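Local structure of invasion protein INVA (2X49) at residues A[60-64]-A[137-143]; A[145-150]-A[177-182]; A[186-190]-A[226-230]; A[246-250]-A[294-298]; A[299-303]-A[315-320]. The protein takes part, through its export-apparatus role in the Salmonella type III secretion system, in invasion of intestinal epithelial cells, this chain being its C-terminal domain. The contacts are given in a common frame with arbitrary orientation. Numbering follows the deposited sequence.

Interaction 1 (A[60-64]-A[137-143])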
# COMPACT_ATOMS: atom_id res chain seq x y z
N VAL A 60 7.04 -17.38 0.86
CA VAL A 60 7.87 -16.39 1.55
C VAL A 60 8.60 -15.45 0.62
O VAL A 60 9.22 -15.81 -0.38
CB VAL A 60 8.96 -17.09 2.43
CG1 VAL A 60 9.71 -16.08 3.40
CG2 VAL A 60 8.36 -18.19 3.26
N LEU A 61 8.52 -14.19 0.98
CA LEU A 61 9.24 -13.14 0.26
C LEU A 61 10.50 -12.78 0.99
O LEU A 61 10.47 -12.38 2.14
CB LEU A 61 8.31 -11.90 0.07
CG LEU A 61 9.04 -10.65 -0.46
CD1 LEU A 61 9.51 -10.86 -1.88
CD2 LEU A 61 8.11 -9.42 -0.31
N LEU A 62 11.62 -12.87 0.28
CA LEU A 62 12.93 -12.40 0.75
C LEU A 62 13.36 -11.19 -0.06
O LEU A 62 13.30 -11.12 -1.29
CB LEU A 62 14.04 -13.45 0.60
CG LEU A 62 13.78 -14.84 1.08
CD1 LEU A 62 15.08 -15.66 0.92
CD2 LEU A 62 13.25 -14.81 2.51
N ILE A 63 13.75 -10.18 0.70
CA ILE A 63 14.41 -9.00 0.16
C ILE A 63 15.80 -8.94 0.79
O ILE A 63 16.00 -9.04 2.01
CB ILE A 63 13.59 -7.69 0.43
CG1 ILE A 63 12.16 -7.80 -0.09
CG2 ILE A 63 14.35 -6.43 -0.14
CD1 ILE A 63 11.22 -6.56 0.28
N ASN A 64 16.80 -8.87 -0.06
CA ASN A 64 18.19 -8.92 0.39
C ASN A 64 18.50 -10.22 1.07
O ASN A 64 19.29 -10.31 2.02
CB ASN A 64 18.48 -7.79 1.39
CG ASN A 64 18.38 -6.43 0.78
OD1 ASN A 64 18.92 -6.18 -0.32
ND2 ASN A 64 17.72 -5.51 1.49
N LEU A 137 5.87 -4.90 -1.30
CA LEU A 137 6.98 -4.34 -2.13
C LEU A 137 6.92 -2.82 -2.19
O LEU A 137 7.96 -2.17 -2.13
CB LEU A 137 7.04 -4.96 -3.51
CG LEU A 137 7.53 -6.39 -3.49
CD1 LEU A 137 7.23 -7.14 -4.80
CD2 LEU A 137 9.04 -6.50 -3.22
N ALA A 138 5.72 -2.27 -2.28
CA ALA A 138 5.54 -0.78 -2.25
C ALA A 138 6.15 -0.23 -0.98
O ALA A 138 6.88 0.76 -0.99
CB ALA A 138 4.04 -0.39 -2.35
N ARG A 139 5.85 -0.83 0.15
CA ARG A 139 6.31 -0.35 1.46
C ARG A 139 7.85 -0.32 1.54
O ARG A 139 8.47 0.50 2.24
CB ARG A 139 5.74 -1.23 2.59
CG ARG A 139 6.15 -0.94 3.98
CD ARG A 139 5.18 -1.68 4.91
NE ARG A 139 5.48 -3.10 5.14
CZ ARG A 139 4.63 -4.10 4.92
NH1 ARG A 139 3.43 -3.88 4.43
NH2 ARG A 139 5.00 -5.35 5.19
N ASN A 140 8.43 -1.24 0.81
CA ASN A 140 9.87 -1.55 0.87
C ASN A 140 10.59 -0.94 -0.35
O ASN A 140 11.68 -1.33 -0.73
CB ASN A 140 10.13 -3.06 1.00
CG ASN A 140 9.94 -3.56 2.38
OD1 ASN A 140 10.82 -3.40 3.25
ND2 ASN A 140 8.84 -4.26 2.61
N VAL A 141 9.95 0.07 -0.88
CA VAL A 141 10.41 0.73 -2.12
C VAL A 141 11.89 1.18 -2.08
O VAL A 141 12.60 1.09 -3.09
CB VAL A 141 9.51 1.93 -2.51
CG1 VAL A 141 9.48 2.98 -1.44
CG2 VAL A 141 9.99 2.52 -3.84
N ASN A 142 12.34 1.58 -0.92
CA ASN A 142 13.71 2.12 -0.80
C ASN A 142 14.79 1.05 -1.08
O ASN A 142 15.97 1.36 -1.26
CB ASN A 142 13.95 2.83 0.55
CG ASN A 142 13.19 4.17 0.68
OD1 ASN A 142 11.93 4.20 0.26
ND2 ASN A 142 13.72 5.14 1.25
N GLU A 143 14.36 -0.20 -1.10
CA GLU A 143 15.28 -1.33 -1.31
C GLU A 143 15.70 -1.46 -2.75
O GLU A 143 16.77 -2.03 -3.02
CB GLU A 143 14.70 -2.69 -0.81
CG GLU A 143 14.48 -2.76 0.71
CD GLU A 143 15.77 -2.88 1.52
OE1 GLU A 143 16.86 -3.15 0.93
OE2 GLU A 143 15.69 -2.74 2.76
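I63 lays its CD1 methyl over the end of helix 125-139, 3.7 Å from N140 CB and 4.1 Å from L137 CD2. The contact packs an inner strand of the mixed four-stranded sheet, 58-63, against the last turn of this helix and the turn that follows it. In the strand, side chains alternate: L61 and I63 point toward the helix, whereas V60 and L62 serve the other face. L61 CD2 meets L137 CD2 at 4.2 Å, so three branched aliphatic chains form a greasy strip well suited to a buried sheet-helix boundary. N140 is the first residue to leave helical geometry; its amide nitrogen ND2 is bonded back to T136 O, and its CB is the atom nearest the strand. E143 plays two roles. Its methylene CG touches I63 CG2 at 3.8 Å, while its carboxylate meets the polar loop residue N64 at the edge of the contact. There N64 ND2 donates a short hydrogen bond of 2.6 Å to E143 OE1.

Interaction 2 (A[145-150]-A[177-182])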
# COMPACT_ATOMS: atom_id res chain seq x y z
N PHE A 145 14.65 1.26 -5.36
CA PHE A 145 14.37 2.56 -6.07
C PHE A 145 15.06 3.73 -5.41
O PHE A 145 14.95 3.94 -4.20
CB PHE A 145 12.85 2.81 -6.09
CG PHE A 145 12.45 4.06 -6.80
CD1 PHE A 145 12.19 4.05 -8.16
CD2 PHE A 145 12.37 5.28 -6.11
CE1 PHE A 145 11.83 5.24 -8.82
CE2 PHE A 145 12.05 6.45 -6.78
CZ PHE A 145 11.79 6.43 -8.12
N GLY A 146 15.74 4.51 -6.24
CA GLY A 146 16.49 5.73 -5.81
C GLY A 146 16.76 6.76 -6.87
O GLY A 146 16.03 6.92 -7.82
N ILE A 147 17.88 7.44 -6.72
CA ILE A 147 18.20 8.59 -7.57
C ILE A 147 18.39 8.21 -9.02
O ILE A 147 18.05 8.95 -9.94
CB ILE A 147 19.49 9.33 -7.09
CG1 ILE A 147 19.21 10.03 -5.77
CG2 ILE A 147 19.92 10.30 -8.13
CD1 ILE A 147 18.17 11.11 -5.87
N GLN A 148 19.00 7.06 -9.23
CA GLN A 148 19.30 6.61 -10.60
C GLN A 148 18.01 6.37 -11.34
O GLN A 148 17.86 6.77 -12.49
CB GLN A 148 20.22 5.37 -10.69
CG GLN A 148 21.65 5.65 -10.27
CD GLN A 148 22.21 6.95 -10.80
OE1 GLN A 148 22.40 7.89 -10.02
NE2 GLN A 148 22.54 7.01 -12.09
N GLU A 149 17.05 5.74 -10.65
CA GLU A 149 15.73 5.45 -11.25
C GLU A 149 14.97 6.75 -11.49
O GLU A 149 14.33 6.98 -12.52
CB GLU A 149 14.93 4.52 -10.37
CG GLU A 149 15.42 3.10 -10.35
CD GLU A 149 16.75 2.89 -9.63
OE1 GLU A 149 17.01 3.55 -8.57
OE2 GLU A 149 17.53 2.05 -10.12
N THR A 150 15.06 7.63 -10.52
CA THR A 150 14.41 8.95 -10.64
C THR A 150 14.97 9.74 -11.83
O THR A 150 14.27 10.34 -12.64
CB THR A 150 14.58 9.76 -9.33
OG1 THR A 150 13.96 9.05 -8.26
CG2 THR A 150 14.02 11.19 -9.44
N ILE A 177 13.57 15.29 -5.50
CA ILE A 177 12.50 14.67 -6.30
C ILE A 177 12.40 13.16 -5.94
O ILE A 177 11.30 12.61 -5.75
CB ILE A 177 12.68 14.88 -7.78
CG1 ILE A 177 12.55 16.39 -8.11
CG2 ILE A 177 11.61 14.01 -8.52
CD1 ILE A 177 13.10 16.73 -9.54
N SER A 178 13.55 12.53 -5.79
CA SER A 178 13.64 11.07 -5.56
C SER A 178 12.99 10.77 -4.22
O SER A 178 12.17 9.84 -4.06
CB SER A 178 15.07 10.55 -5.59
OG SER A 178 15.12 9.11 -5.54
N GLU A 179 13.28 11.65 -3.26
CA GLU A 179 12.67 11.55 -1.94
C GLU A 179 11.16 11.64 -1.94
O GLU A 179 10.44 10.85 -1.29
CB GLU A 179 13.27 12.55 -0.94
CG GLU A 179 14.65 12.19 -0.59
CD GLU A 179 15.41 13.30 0.11
OE1 GLU A 179 14.82 14.38 0.36
OE2 GLU A 179 16.62 13.09 0.38
N VAL A 180 10.65 12.60 -2.69
CA VAL A 180 9.19 12.76 -2.90
C VAL A 180 8.55 11.47 -3.47
O VAL A 180 7.58 10.89 -2.97
CB VAL A 180 8.85 13.95 -3.78
CG1 VAL A 180 7.39 13.95 -4.16
CG2 VAL A 180 9.22 15.22 -3.03
N LEU A 181 9.18 10.96 -4.48
CA LEU A 181 8.66 9.76 -5.18
C LEU A 181 8.64 8.54 -4.26
O LEU A 181 7.68 7.76 -4.24
CB LEU A 181 9.48 9.49 -6.46
CG LEU A 181 9.43 10.53 -7.62
CD1 LEU A 181 10.10 10.05 -8.94
CD2 LEU A 181 8.00 10.92 -7.93
N GLN A 182 9.76 8.32 -3.52
CA GLN A 182 9.84 7.21 -2.56
C GLN A 182 8.76 7.29 -1.50
O GLN A 182 8.17 6.28 -1.11
CB GLN A 182 11.23 7.14 -1.86
CG GLN A 182 12.35 6.67 -2.66
CD GLN A 182 13.64 6.76 -1.87
OE1 GLN A 182 13.82 7.70 -1.08
NE2 GLN A 182 14.54 5.80 -2.06
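The N-terminus of helix 147-158, with glycine at its N-cap position, packs on the flank of helix 174-185 in the helical part of the domain. Lacking a side chain, G146 cannot cap with one, but its N donates to E149 OE1 at 2.8 Å, the half of a capping box that a glycine can supply, and its O accepts from T150 N at 3.0 Å as the helix sets in. The backbones come closest at T150 and S178, whose CA atoms are 5.6 Å apart, an approach that suits small side chains. Their hydroxyls are hydrogen-bonded, T150 OG1 to S178 OG at 3.0 Å, and T150 CG2 rests 3.8 Å from I177 CG2. Just before the cap, F145 brings its ring over to the second helix: CE2 lies 4.0 Å from L181 CB, and Q182 CG meets the ring edge, 3.7 Å from CD2. The amide of Q182 then reaches the chain ahead of the helix, NE2 donating to F145 O at 2.9 Å. M153 and residues of helix 194-204 extend the apolar side around L181. Hydroxyl and amide groups within this buried interface thus find partners across it, so polarity is accommodated and the aromatic and aliphatic groups pack beside it.

Interaction 3 (A[186-190]-A[226-230])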
# COMPACT_ATOMS: atom_id res chain seq x y z
N SER A 186 5.87 4.56 -0.99
CA SER A 186 5.95 3.79 0.26
C SER A 186 4.59 3.75 0.92
O SER A 186 4.37 2.94 1.84
CB SER A 186 7.01 4.34 1.27
OG SER A 186 6.60 5.59 1.77
N GLU A 187 3.72 4.64 0.47
CA GLU A 187 2.32 4.74 0.97
C GLU A 187 1.31 4.26 -0.09
O GLU A 187 0.09 4.54 -0.06
CB GLU A 187 2.00 6.15 1.48
CG GLU A 187 2.72 6.49 2.82
CD GLU A 187 2.10 7.70 3.54
OE1 GLU A 187 2.74 8.79 3.59
OE2 GLU A 187 0.94 7.63 4.01
N ARG A 188 1.84 3.53 -1.04
CA ARG A 188 1.05 2.83 -2.08
C ARG A 188 0.41 3.76 -3.11
O ARG A 188 -0.64 3.50 -3.72
CB ARG A 188 0.02 1.90 -1.39
CG ARG A 188 0.53 0.52 -1.37
CD ARG A 188 0.18 -0.30 -0.12
NE ARG A 188 -1.20 -0.56 -0.16
CZ ARG A 188 -1.95 -0.94 0.86
NH1 ARG A 188 -1.48 -1.01 2.09
NH2 ARG A 188 -3.22 -1.18 0.62
N VAL A 189 1.03 4.91 -3.27
CA VAL A 189 0.62 5.90 -4.31
C VAL A 189 1.48 5.72 -5.56
O VAL A 189 2.74 5.67 -5.47
CB VAL A 189 0.76 7.33 -3.79
CG1 VAL A 189 0.38 8.30 -4.90
CG2 VAL A 189 -0.11 7.48 -2.55
N SER A 190 0.84 5.52 -6.70
CA SER A 190 1.56 5.32 -7.95
C SER A 190 2.26 6.57 -8.43
O SER A 190 1.76 7.69 -8.23
CB SER A 190 0.59 4.87 -9.09
OG SER A 190 1.20 4.74 -10.34
N ILE A 226 -4.93 9.02 -6.39
CA ILE A 226 -4.82 8.26 -5.15
C ILE A 226 -6.13 7.53 -4.92
O ILE A 226 -6.19 6.34 -4.65
CB ILE A 226 -4.45 9.19 -3.98
CG1 ILE A 226 -2.99 9.61 -4.13
CG2 ILE A 226 -4.63 8.51 -2.60
CD1 ILE A 226 -2.50 10.78 -3.25
N CYS A 227 -7.19 8.28 -5.05
CA CYS A 227 -8.49 7.74 -4.76
C CYS A 227 -8.78 6.53 -5.73
O CYS A 227 -9.18 5.43 -5.32
CB CYS A 227 -9.51 8.86 -4.80
SG CYS A 227 -11.23 8.45 -4.56
N HIS A 228 -8.53 6.79 -6.99
CA HIS A 228 -8.88 5.81 -8.07
C HIS A 228 -8.11 4.52 -7.89
O HIS A 228 -8.57 3.41 -8.21
CB HIS A 228 -8.64 6.41 -9.46
CG HIS A 228 -9.79 7.21 -9.97
ND1 HIS A 228 -10.33 8.38 -9.53
CD2 HIS A 228 -10.51 6.83 -11.08
CE1 HIS A 228 -11.38 8.68 -10.38
NE2 HIS A 228 -11.47 7.72 -11.29
N LYS A 229 -6.93 4.67 -7.35
CA LYS A 229 -6.05 3.51 -7.11
C LYS A 229 -6.55 2.63 -5.98
O LYS A 229 -6.61 1.40 -6.10
CB LYS A 229 -4.61 3.93 -6.82
CG LYS A 229 -3.67 2.71 -6.89
CD LYS A 229 -2.26 3.05 -6.58
CE LYS A 229 -1.47 1.78 -6.31
NZ LYS A 229 -1.75 1.19 -4.98
N PHE A 230 -6.89 3.26 -4.87
CA PHE A 230 -7.30 2.54 -3.68
C PHE A 230 -8.65 1.89 -3.83
O PHE A 230 -8.92 0.84 -3.25
CB PHE A 230 -7.27 3.39 -2.42
CG PHE A 230 -5.89 3.46 -1.79
CD1 PHE A 230 -5.44 2.49 -0.94
CD2 PHE A 230 -5.10 4.58 -2.03
CE1 PHE A 230 -4.18 2.58 -0.38
CE2 PHE A 230 -3.85 4.67 -1.48
CZ PHE A 230 -3.40 3.70 -0.66
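R188, F230 and K229 carry most of this contact between a helix terminus and helix 223-231. R188 is the C-prime residue of the Schellman motif that ends helix 174-185, and its positive phi (71°) turns the chain out of the helix. That turn leaves R188 O facing helix 223-231, where the long, extended chain of K229 brings its ammonium group to it; K229 NZ also bonds Y39 OH. F230 sits beside the turn. Its CZ is 3.9 Å from R188 CB, its edge meets the carbonyl of E187 with CZ 3.6 Å from E187 O, and CE1 lies over one face of the R188 guanidinium. That guanidinium is held by a salt bridge to E314 and a hydrogen bond to D312 O, so this ring corner meets a charge already fixed elsewhere. Beyond the turn, V189 CG1 packs on I226 CG1 at 3.7 Å, an aliphatic patch next to the polar one. The one hydrogen bond between the segments runs from K229 NZ to R188 O, 2.9 Å long.

Interaction 4 (A[246-250]-A[294-298])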
# COMPACT_ATOMS: atom_id res chain seq x y z
N GLU A 246 -8.79 12.18 16.74
CA GLU A 246 -8.13 13.20 15.91
C GLU A 246 -7.58 14.30 16.79
O GLU A 246 -6.48 14.85 16.56
CB GLU A 246 -9.04 13.78 14.86
CG GLU A 246 -9.23 12.84 13.70
CD GLU A 246 -9.77 13.52 12.46
OE1 GLU A 246 -9.86 14.78 12.45
OE2 GLU A 246 -10.11 12.80 11.49
N ASP A 247 -8.33 14.58 17.84
CA ASP A 247 -7.97 15.70 18.70
C ASP A 247 -6.76 15.40 19.54
O ASP A 247 -5.99 16.28 19.84
CB ASP A 247 -9.13 16.18 19.57
CG ASP A 247 -9.85 17.35 18.93
OD1 ASP A 247 -11.10 17.41 19.06
OD2 ASP A 247 -9.18 18.26 18.35
N VAL A 248 -6.59 14.14 19.89
CA VAL A 248 -5.44 13.75 20.73
C VAL A 248 -4.19 14.04 19.95
O VAL A 248 -3.16 14.50 20.46
CB VAL A 248 -5.46 12.27 21.13
CG1 VAL A 248 -4.09 11.82 21.66
CG2 VAL A 248 -6.55 12.03 22.14
N ILE A 249 -4.31 13.74 18.66
CA ILE A 249 -3.16 13.84 17.75
C ILE A 249 -2.87 15.31 17.51
O ILE A 249 -1.75 15.80 17.54
CB ILE A 249 -3.43 13.14 16.40
CG1 ILE A 249 -3.49 11.64 16.63
CG2 ILE A 249 -2.34 13.53 15.39
CD1 ILE A 249 -2.16 11.04 16.99
N ARG A 250 -3.95 16.02 17.35
CA ARG A 250 -3.86 17.44 17.00
C ARG A 250 -3.15 18.18 18.13
O ARG A 250 -2.30 19.04 17.88
CB ARG A 250 -5.24 18.04 16.66
CG ARG A 250 -5.14 19.14 15.64
CD ARG A 250 -6.52 19.63 15.21
NE ARG A 250 -7.44 18.51 15.21
CZ ARG A 250 -8.22 18.15 14.20
NH1 ARG A 250 -8.25 18.83 13.08
NH2 ARG A 250 -8.99 17.10 14.36
N THR A 294 -9.24 10.30 7.59
CA THR A 294 -9.07 11.37 8.57
C THR A 294 -8.94 12.75 7.97
O THR A 294 -8.87 12.92 6.77
CB THR A 294 -7.86 11.13 9.43
OG1 THR A 294 -8.03 11.89 10.64
CG2 THR A 294 -6.63 11.49 8.66
N SER A 295 -8.90 13.74 8.83
CA SER A 295 -8.68 15.13 8.40
C SER A 295 -7.28 15.31 7.83
O SER A 295 -6.33 14.64 8.24
CB SER A 295 -8.88 16.13 9.55
OG SER A 295 -10.22 16.11 10.11
N VAL A 296 -7.15 16.24 6.90
CA VAL A 296 -5.84 16.46 6.27
C VAL A 296 -4.80 16.88 7.31
O VAL A 296 -3.64 16.57 7.19
CB VAL A 296 -5.84 17.49 5.09
CG1 VAL A 296 -6.21 18.86 5.59
CG2 VAL A 296 -4.47 17.48 4.45
N ASP A 297 -5.22 17.62 8.32
CA ASP A 297 -4.23 18.14 9.30
C ASP A 297 -3.52 17.07 10.12
O ASP A 297 -2.43 17.31 10.64
CB ASP A 297 -4.76 19.31 10.14
CG ASP A 297 -5.88 18.96 11.09
OD1 ASP A 297 -6.46 17.88 11.00
OD2 ASP A 297 -6.21 19.84 11.93
N VAL A 298 -4.13 15.90 10.23
CA VAL A 298 -3.59 14.84 11.10
C VAL A 298 -3.14 13.57 10.33
O VAL A 298 -2.47 12.67 10.89
CB VAL A 298 -4.57 14.46 12.24
CG1 VAL A 298 -4.74 15.63 13.24
CG2 VAL A 298 -5.89 13.96 11.67
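Regular helix faces irregular chain here. Residues 246-250 form a turn of helix 243-252, with R250 N bonded to E246 O at 2.9 Å, whereas 294-298 leave strand 291-294 in extended form through T294 and S295 and then bend, V298 N reaching S295 O at 3.2 Å. The CA atoms come nearest at R250 and V298, 6.5 Å apart. E246 is the principal polar link: its carboxylate takes three hydrogen bonds from the strand end, T294 OG1 to OE2 at a very short 2.4 Å, S295 N to OE2 at 3.1 Å and S295 OG to OE1 at 2.7 Å. A two-oxygen acceptor is well matched to two neighbouring hydroxyls and a backbone amide. R250 extends this into a salt-bridge network, its NH1 2.6 Å from D297 OD2 across the contact, its NH2 3.1 Å from E246 OE1 and its NE 3.6 Å from D247 OD2 within the helix. Beneath the charges, V298 is the apolar filler: CG1 touches I249 CG2 at 3.8 Å and lies over one face of the R250 guanidinium. The contact ties helix 243-252 to the connection between strand 291-294 of the parallel sheet and helix 299-306; I249 also packs on F301 and M305 of that helix and on L272 of helix 266-280, while the backbone of T294 pairs with edge strand 314-317.

Interaction 5 (A[299-303]-A[315-320])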
# COMPACT_ATOMS: atom_id res chain seq x y z
N ARG A 299 -3.51 13.50 9.06
CA ARG A 299 -3.30 12.28 8.23
C ARG A 299 -1.88 11.69 8.35
O ARG A 299 -1.71 10.52 8.74
CB ARG A 299 -3.59 12.54 6.73
CG ARG A 299 -3.69 11.26 5.86
CD ARG A 299 -3.21 11.47 4.47
NE ARG A 299 -1.78 11.74 4.34
CZ ARG A 299 -0.80 10.84 4.33
NH1 ARG A 299 -1.08 9.54 4.43
NH2 ARG A 299 0.47 11.24 4.23
N ARG A 300 -0.88 12.52 8.08
CA ARG A 300 0.49 12.00 8.00
C ARG A 300 1.00 11.55 9.36
O ARG A 300 1.84 10.63 9.48
CB ARG A 300 1.45 13.02 7.37
CG ARG A 300 1.69 14.28 8.14
CD ARG A 300 2.25 15.31 7.16
NE ARG A 300 2.59 16.57 7.80
CZ ARG A 300 1.72 17.57 7.98
NH1 ARG A 300 0.48 17.47 7.55
NH2 ARG A 300 2.12 18.70 8.58
N PHE A 301 0.48 12.18 10.42
CA PHE A 301 0.91 11.87 11.80
C PHE A 301 0.31 10.56 12.28
O PHE A 301 0.96 9.79 13.00
CB PHE A 301 0.59 13.01 12.76
CG PHE A 301 1.23 14.30 12.33
CD1 PHE A 301 2.61 14.48 12.44
CD2 PHE A 301 0.48 15.32 11.72
CE1 PHE A 301 3.23 15.66 12.00
CE2 PHE A 301 1.10 16.51 11.27
CZ PHE A 301 2.47 16.67 11.42
N ILE A 302 -0.94 10.37 11.93
CA ILE A 302 -1.62 9.11 12.24
C ILE A 302 -0.92 7.95 11.53
O ILE A 302 -0.67 6.92 12.14
CB ILE A 302 -3.12 9.15 11.93
CG1 ILE A 302 -3.79 10.13 12.88
CG2 ILE A 302 -3.75 7.74 12.08
CD1 ILE A 302 -5.21 10.54 12.46
N LYS A 303 -0.57 8.16 10.27
CA LYS A 303 0.17 7.14 9.47
C LYS A 303 1.48 6.77 10.19
O LYS A 303 1.73 5.60 10.49
CB LYS A 303 0.40 7.52 8.00
CG LYS A 303 1.42 6.63 7.27
CD LYS A 303 0.87 5.23 6.94
CE LYS A 303 1.93 4.35 6.28
NZ LYS A 303 1.55 2.94 6.13
N VAL A 315 -3.63 5.43 5.22
CA VAL A 315 -4.39 6.54 5.81
C VAL A 315 -4.57 7.62 4.75
O VAL A 315 -3.61 8.15 4.25
CB VAL A 315 -3.70 7.12 7.08
CG1 VAL A 315 -4.62 8.13 7.73
CG2 VAL A 315 -3.24 5.99 8.10
N LEU A 316 -5.83 7.88 4.42
CA LEU A 316 -6.23 8.94 3.45
C LEU A 316 -6.94 10.08 4.13
O LEU A 316 -7.64 9.90 5.12
CB LEU A 316 -7.14 8.38 2.34
CG LEU A 316 -6.63 7.18 1.49
CD1 LEU A 316 -7.53 6.89 0.28
CD2 LEU A 316 -5.20 7.35 1.05
N SER A 317 -6.76 11.28 3.56
CA SER A 317 -7.51 12.42 4.04
C SER A 317 -8.87 12.52 3.33
O SER A 317 -9.08 11.99 2.25
CB SER A 317 -6.71 13.68 3.87
OG SER A 317 -6.64 14.00 2.49
N PHE A 318 -9.78 13.24 3.97
CA PHE A 318 -11.11 13.48 3.40
C PHE A 318 -11.01 14.12 2.01
O PHE A 318 -11.78 13.81 1.09
CB PHE A 318 -11.99 14.32 4.33
CG PHE A 318 -12.21 13.73 5.71
CD1 PHE A 318 -12.51 12.38 5.90
CD2 PHE A 318 -12.10 14.52 6.84
CE1 PHE A 318 -12.73 11.88 7.18
CE2 PHE A 318 -12.32 14.01 8.14
CZ PHE A 318 -12.61 12.69 8.30
N GLY A 319 -10.07 15.03 1.84
CA GLY A 319 -9.85 15.66 0.54
C GLY A 319 -9.35 14.73 -0.55
O GLY A 319 -9.58 14.89 -1.74
N GLU A 320 -8.59 13.75 -0.10
CA GLU A 320 -7.98 12.78 -0.99
C GLU A 320 -9.03 11.92 -1.66
O GLU A 320 -8.81 11.46 -2.77
CB GLU A 320 -6.89 11.95 -0.33
CG GLU A 320 -5.55 12.77 -0.22
CD GLU A 320 -4.46 12.11 0.65
OE1 GLU A 320 -4.72 11.07 1.28
OE2 GLU A 320 -3.36 12.70 0.76
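R299 opens helix 299-306 and buries more of itself in this contact than any other residue of 299-303. Its aliphatic part lies along the strand, CG 3.8 Å from V315 CG1 and CD 3.7 Å from S317 N, and its NH1 donates to V315 O at 2.9 Å; the long chain with a charged tip suits a residue that must cross an apolar boundary and still reach polar partners. E216 and E187 form salt bridges with the same guanidinium. R300 turns away, toward helix 211-221, and F301 faces strand 260-262. One turn on from R299, I302 points to the strand again, its CG2 4.4 Å from V315 CG2. K303 follows with CB 3.9 Å from that same CG2, but its chain then leads off to a salt bridge with E314. V315 fits among R299, I302 and K303, a compact branched residue filling the space under the helix. At the strand's end, S317 and E320 bond reciprocally, S317 OG accepting from E320 N at 3.3 Å in an ST motif and S317 N donating to E320 OE1 at 3.1 Å, while E320 also pairs with R219. The short helix and strand axes pass 8.0 Å apart at 172°, nearly antiparallel, as befits their beta-alpha-beta crossover: helix 299-306 leads from strand 291-294 to its parallel neighbour 314-317, the edge strand, and packs over both.

Overall arrangement
The five contacts follow one another along the chain, each closing before the next opens, and pass from the mixed sheet through the helical region to the parallel sheet. Interactions 1, 2 and 3 have centres 16 to 17 Å apart; helix 174-185 joins them, since Q182 touches V141 and N142 and the chain beyond the helix packs on A138 and V141. Interaction 3 leads on to interaction 5, about 12 Å away centre to centre, through the E187-R299 salt bridge and I226 against L316. Interactions 4 and 5, centres about 8 Å apart, meet at one beta-alpha-beta unit, to which 294-298 and both segments of interaction 5 belong. The touches 1-3-5 thus link the mixed sheet to the parallel sheet through intervening helices.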